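Local coordinates for protein amorpha-4,11-diene synthase (Artemisia annua, PDB 4GAX) that probably cyclises farnesyl diphosphate to a sesquiterpene, as an engineered variant of an Artemisia annua sesquiterpene synthase, at residues A[430-435]-A[518-524]; A[423-427]-A[439-443]. All blocks are in the same frame, centred on the assembly; numbering follows the deposited sequence.

Both contacts lie in the all-helical terpene synthase fold, their centres about 9 Å apart and on the same side of the chain's centre. Along the chain the order is 423-427, 430-435, 439-443 and 518-524, so the segments alternate. Contact 2 pairs helix 419-429 with helix 436-443, and the loop joining those two helices is the 430-435 segment of contact 1, which packs on the start of helix 519-535. They meet directly at Y427: V434 CG1 lies 3.3 Å from Y427 O, and L521 CD1 3.9 Å from Y427 CD2. The helix-loop-helix unit is thus closed within itself by contact 2 and joined by contact 1 to a helix from much later in the sequence.

Contact 1. Residues A[430-435]-A[518-524]; sequences MSDIVT and PRPLLVA
In this all-alpha terpene synthase fold, the loop linking two antiparallel helices packs against the N-terminal end of a third. M430 leaves helical geometry (phi/psi -112/49) after helix 419-429; its O accepts a 3.3 Å hydrogen bond from I433 N, closing a type I beta turn with corners S431 and D432. The loop extends through V434 to T435, the N-cap of helix 436-443; its side-chain OG1 hydrogen-bonds A438 N. Opposite, P518 is the N-cap of helix 519-535, with L521 N to P518 O at 2.9 Å; P520 suits the first helical turn, where no backbone NH is needed. CA atoms pair at 7.9 Å for M430 and L521 and 7.0 Å for V434 and P518.

L521, I433 and M430 bury the most surface, and the close side-chain contacts are apolar. The CA-to-CB bond of L521 runs sideways, but its m,t rotamer carries the branched end to the loop, where CD2 meets M430 SD and CD1 meets V434 CG1, each at 3.6 Å. M430 (chi1 m, chi2 t, chi3 -116°) reaches across to place CE 3.9 Å from A524 CB; a long, flexible thioether suits this span, and alanine leaves room for it. L521 and V434 both touch Y427 of helix 419-429, so the leucine fits between the loop and that helix. I433 (p,t) covers the start of helix 519-535: CD1 lies 3.8 Å from P520 CB and 4.0 Å from L521 CG. The same methyl, CD1, sits 3.8 Å from P518 CB, while the backbone O of I433 comes to 3.4 Å from P518 CG.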
loop_
_atom_site.group_PDB
_atom_site.type_symbol
_atom_site.label_atom_id
_atom_site.label_comp_id
_atom_site.label_asym_id
_atom_site.label_seq_id
_atom_site.Cartn_x
_atom_site.Cartn_y
_atom_site.Cartn_z
ATOM N N MET A 430 -9.027 12.379 3.782
ATOM C CA MET A 430 -10.359 11.788 3.603
ATOM C C MET A 430 -11.348 12.240 4.666
ATOM O O MET A 430 -12.061 11.423 5.261
ATOM C CB MET A 430 -10.267 10.263 3.616
ATOM C CG MET A 430 -9.606 9.697 2.396
ATOM S SD MET A 430 -9.600 7.876 2.366
ATOM C CE MET A 430 -7.830 7.657 2.434
ATOM N N SER A 431 -11.402 13.548 4.887
ATOM C CA SER A 431 -12.220 14.133 5.942
ATOM C C SER A 431 -13.720 13.827 5.857
ATOM O O SER A 431 -14.410 13.787 6.885
ATOM C CB SER A 431 -12.017 15.650 5.960
ATOM O OG SER A 431 -11.911 16.138 4.632
ATOM N N ASP A 432 -14.230 13.630 4.646
ATOM C CA ASP A 432 -15.670 13.422 4.449
ATOM C C ASP A 432 -16.214 12.155 5.111
ATOM O O ASP A 432 -17.413 12.066 5.392
ATOM C CB ASP A 432 -15.997 13.390 2.961
ATOM C CG ASP A 432 -15.002 12.568 2.175
ATOM O OD1 ASP A 432 -13.785 12.719 2.427
ATOM O OD2 ASP A 432 -15.431 11.767 1.317
ATOM N N ILE A 433 -15.343 11.179 5.365
ATOM C CA ILE A 433 -15.781 9.905 5.938
ATOM C C ILE A 433 -15.184 9.579 7.317
ATOM O O ILE A 433 -15.641 8.650 7.998
ATOM C CB ILE A 433 -15.506 8.715 4.982
ATOM C CG1 ILE A 433 -14.009 8.417 4.901
ATOM C CG2 ILE A 433 -16.090 8.980 3.598
ATOM C CD1 ILE A 433 -13.701 6.998 4.453
ATOM N N VAL A 434 -14.170 10.330 7.736
ATOM C CA VAL A 434 -13.584 10.097 9.056
ATOM C C VAL A 434 -14.614 10.295 10.175
ATOM O O VAL A 434 -15.395 11.241 10.157
ATOM C CB VAL A 434 -12.339 10.973 9.322
ATOM C CG1 VAL A 434 -11.195 10.511 8.470
ATOM C CG2 VAL A 434 -12.639 12.419 9.043
ATOM N N THR A 435 -14.617 9.372 11.131
ATOM C CA THR A 435 -15.485 9.456 12.293
ATOM C C THR A 435 -14.628 9.791 13.501
ATOM O O THR A 435 -13.404 9.648 13.449
ATOM C CB THR A 435 -16.165 8.108 12.582
ATOM O OG1 THR A 435 -15.165 7.091 12.713
ATOM C CG2 THR A 435 -17.125 7.728 11.459
ATOM N N PRO A 518 -13.735 3.380 9.084
ATOM C CA PRO A 518 -14.444 3.249 7.806
ATOM C C PRO A 518 -13.612 2.451 6.816
ATOM O O PRO A 518 -12.391 2.656 6.731
ATOM C CB PRO A 518 -14.587 4.703 7.330
ATOM C CG PRO A 518 -14.588 5.508 8.604
ATOM C CD PRO A 518 -13.604 4.789 9.504
ATOM N N ARG A 519 -14.256 1.540 6.090
ATOM C CA ARG A 519 -13.527 0.676 5.157
ATOM C C ARG A 519 -12.536 1.345 4.207
ATOM O O ARG A 519 -11.446 0.801 3.982
ATOM C CB ARG A 519 -14.471 -0.225 4.361
ATOM C CG ARG A 519 -14.244 -1.677 4.696
ATOM C CD ARG A 519 -15.026 -2.628 3.814
ATOM N NE ARG A 519 -14.359 -2.872 2.542
ATOM C CZ ARG A 519 -13.205 -3.521 2.405
ATOM N NH1 ARG A 519 -12.544 -3.982 3.466
ATOM N NH2 ARG A 519 -12.702 -3.698 1.197
ATOM N N PRO A 520 -12.906 2.502 3.624
ATOM C CA PRO A 520 -11.957 3.066 2.654
ATOM C C PRO A 520 -10.660 3.509 3.319
ATOM O O PRO A 520 -9.622 3.561 2.642
ATOM C CB PRO A 520 -12.712 4.270 2.065
ATOM C CG PRO A 520 -14.161 3.954 2.291
ATOM C CD PRO A 520 -14.202 3.216 3.608
ATOM N N LEU A 521 -10.712 3.803 4.617
ATOM C CA LEU A 521 -9.493 4.158 5.353
ATOM C C LEU A 521 -8.709 2.904 5.725
ATOM O O LEU A 521 -7.462 2.912 5.772
ATOM C CB LEU A 521 -9.851 4.946 6.618
ATOM C CG LEU A 521 -10.293 6.392 6.380
ATOM C CD1 LEU A 521 -10.814 6.994 7.678
ATOM C CD2 LEU A 521 -9.117 7.211 5.840
ATOM N N LEU A 522 -9.436 1.816 5.986
ATOM C CA LEU A 522 -8.782 0.552 6.326
ATOM C C LEU A 522 -8.032 0.069 5.093
ATOM O O LEU A 522 -6.891 -0.424 5.199
ATOM C CB LEU A 522 -9.814 -0.485 6.787
ATOM C CG LEU A 522 -9.232 -1.859 7.120
ATOM C CD1 LEU A 522 -8.189 -1.724 8.210
ATOM C CD2 LEU A 522 -10.329 -2.838 7.548
ATOM N N VAL A 523 -8.662 0.237 3.925
ATOM C CA VAL A 523 -8.064 -0.158 2.651
ATOM C C VAL A 523 -6.787 0.658 2.445
ATOM O O VAL A 523 -5.763 0.117 2.024
ATOM C CB VAL A 523 -9.053 0.033 1.464
ATOM C CG1 VAL A 523 -8.332 -0.040 0.100
ATOM C CG2 VAL A 523 -10.192 -1.003 1.544
ATOM N N ALA A 524 -6.843 1.950 2.775
ATOM C CA ALA A 524 -5.664 2.817 2.672
ATOM C C ALA A 524 -4.551 2.308 3.571
ATOM O O ALA A 524 -3.399 2.262 3.161
ATOM C CB ALA A 524 -6.015 4.268 3.054
#

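Contact 2. Residues A[423-427]-A[439-443]; sequences TTTCY and FEWAV
Segments 423-427 and 439-443 are nearly antiparallel helices, their short axes at 168° with a closest approach of 11.1 Å. Regular i to i+4 bonds hold each turn, Y427 N to T423 O at 3.1 Å and V443 N to F439 O at 2.9 Å. The closest CA pair is T424 and A442, 7.4 Å apart. The two short helices form an alpha-alpha hairpin of the terpene synthase fold.

Y427 (chi1 m) has the largest covered surface. Its edge points at the face of the F439 ring in a T-shaped stack, centroids 4.9 Å apart and planes at 82°, with Y427 CD1 3.6 Å from F439 CZ. F439 (chi1 -95°) and W441 (chi1 t) both start sideways and bring their rings inward; the indole edge meets the tyrosine hydroxyl, W441 CE3 to Y427 OH at 3.3 Å. Where the backbones come nearest, small residues fit: T424 CG2 is 4.0 Å from A442 CB and from F439 CE1. T424 OG1 hydrogen-bonds to N420 O and L421 O, which leaves its methyl to pack. Y427 OH hydrogen-bonds A438 O of the partner helix, so aromatic and methyl packing is joined by a polar tie between the helices.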
loop_
_atom_site.group_PDB
_atom_site.type_symbol
_atom_site.label_atom_id
_atom_site.label_comp_id
_atom_site.label_asym_id
_atom_site.label_seq_id
_atom_site.Cartn_x
_atom_site.Cartn_y
_atom_site.Cartn_z
ATOM N N THR A 423 -1.108 7.213 8.620
ATOM C CA THR A 423 -2.512 6.811 8.749
ATOM C C THR A 423 -3.418 8.019 8.996
ATOM O O THR A 423 -4.427 8.220 8.314
ATOM C CB THR A 423 -2.719 5.816 9.916
ATOM O OG1 THR A 423 -1.985 4.613 9.664
ATOM C CG2 THR A 423 -4.203 5.476 10.086
ATOM N N THR A 424 -3.055 8.836 9.969
ATOM C CA THR A 424 -3.878 9.992 10.269
ATOM C C THR A 424 -3.773 11.082 9.192
ATOM O O THR A 424 -4.680 11.920 9.071
ATOM C CB THR A 424 -3.587 10.552 11.671
ATOM O OG1 THR A 424 -2.201 10.892 11.769
ATOM C CG2 THR A 424 -3.932 9.494 12.738
ATOM N N THR A 425 -2.684 11.082 8.423
ATOM C CA THR A 425 -2.595 12.021 7.295
ATOM C C THR A 425 -3.634 11.616 6.257
ATOM O O THR A 425 -4.244 12.475 5.587
ATOM C CB THR A 425 -1.202 12.050 6.646
ATOM O OG1 THR A 425 -0.233 12.521 7.593
ATOM C CG2 THR A 425 -1.196 12.983 5.432
ATOM N N CYS A 426 -3.851 10.306 6.120
ATOM C CA CYS A 426 -4.950 9.819 5.267
ATOM C C CYS A 426 -6.312 10.237 5.814
ATOM O O CYS A 426 -7.235 10.528 5.038
ATOM C CB CYS A 426 -4.915 8.297 5.113
ATOM S SG CYS A 426 -3.584 7.735 4.010
ATOM N N TYR A 427 -6.449 10.237 7.145
ATOM C CA TYR A 427 -7.691 10.695 7.756
ATOM C C TYR A 427 -7.990 12.130 7.303
ATOM O O TYR A 427 -9.112 12.452 6.898
ATOM C CB TYR A 427 -7.597 10.688 9.281
ATOM C CG TYR A 427 -7.730 9.337 9.960
ATOM C CD1 TYR A 427 -8.058 9.266 11.309
ATOM C CD2 TYR A 427 -7.481 8.146 9.281
ATOM C CE1 TYR A 427 -8.171 8.054 11.964
ATOM C CE2 TYR A 427 -7.597 6.915 9.937
ATOM C CZ TYR A 427 -7.941 6.883 11.276
ATOM O OH TYR A 427 -8.064 5.685 11.949
ATOM N N PHE A 439 -10.576 8.122 14.831
ATOM C CA PHE A 439 -9.481 8.732 15.580
ATOM C C PHE A 439 -9.264 8.065 16.924
ATOM O O PHE A 439 -8.123 7.919 17.365
ATOM C CB PHE A 439 -9.696 10.234 15.756
ATOM C CG PHE A 439 -9.005 11.059 14.712
ATOM C CD1 PHE A 439 -7.622 11.158 14.706
ATOM C CD2 PHE A 439 -9.730 11.726 13.740
ATOM C CE1 PHE A 439 -6.971 11.916 13.743
ATOM C CE2 PHE A 439 -9.090 12.485 12.788
ATOM C CZ PHE A 439 -7.706 12.580 12.790
ATOM N N GLU A 440 -10.353 7.677 17.583
ATOM C CA GLU A 440 -10.239 6.901 18.810
ATOM C C GLU A 440 -9.435 5.631 18.532
ATOM O O GLU A 440 -8.544 5.258 19.305
ATOM C CB GLU A 440 -11.624 6.546 19.360
ATOM C CG GLU A 440 -12.420 7.737 19.869
ATOM C CD GLU A 440 -13.864 7.376 20.188
ATOM O OE1 GLU A 440 -14.255 6.207 19.955
ATOM O OE2 GLU A 440 -14.608 8.259 20.671
ATOM N N TRP A 441 -9.750 4.966 17.430
ATOM C CA TRP A 441 -8.991 3.790 17.021
ATOM C C TRP A 441 -7.504 4.127 16.893
ATOM O O TRP A 441 -6.649 3.480 17.505
ATOM C CB TRP A 441 -9.514 3.243 15.690
ATOM C CG TRP A 441 -8.782 2.018 15.265
ATOM C CD1 TRP A 441 -8.943 0.751 15.760
ATOM C CD2 TRP A 441 -7.765 1.934 14.268
ATOM N NE1 TRP A 441 -8.085 -0.114 15.130
ATOM C CE2 TRP A 441 -7.353 0.586 14.203
ATOM C CE3 TRP A 441 -7.161 2.868 13.417
ATOM C CZ2 TRP A 441 -6.366 0.151 13.326
ATOM C CZ3 TRP A 441 -6.185 2.434 12.542
ATOM C CH2 TRP A 441 -5.796 1.089 12.501
ATOM N N ALA A 442 -7.219 5.164 16.109
ATOM C CA ALA A 442 -5.857 5.659 15.897
ATOM C C ALA A 442 -5.087 5.918 17.188
ATOM O O ALA A 442 -3.906 5.578 17.286
ATOM C CB ALA A 442 -5.881 6.924 15.038
ATOM N N VAL A 443 -5.742 6.517 18.179
ATOM C CA VAL A 443 -5.048 6.842 19.426
ATOM C C VAL A 443 -4.965 5.647 20.376
ATOM O O VAL A 443 -4.194 5.662 21.328
ATOM C CB VAL A 443 -5.669 8.065 20.161
ATOM C CG1 VAL A 443 -5.884 9.231 19.193
ATOM C CG2 VAL A 443 -6.975 7.687 20.828
#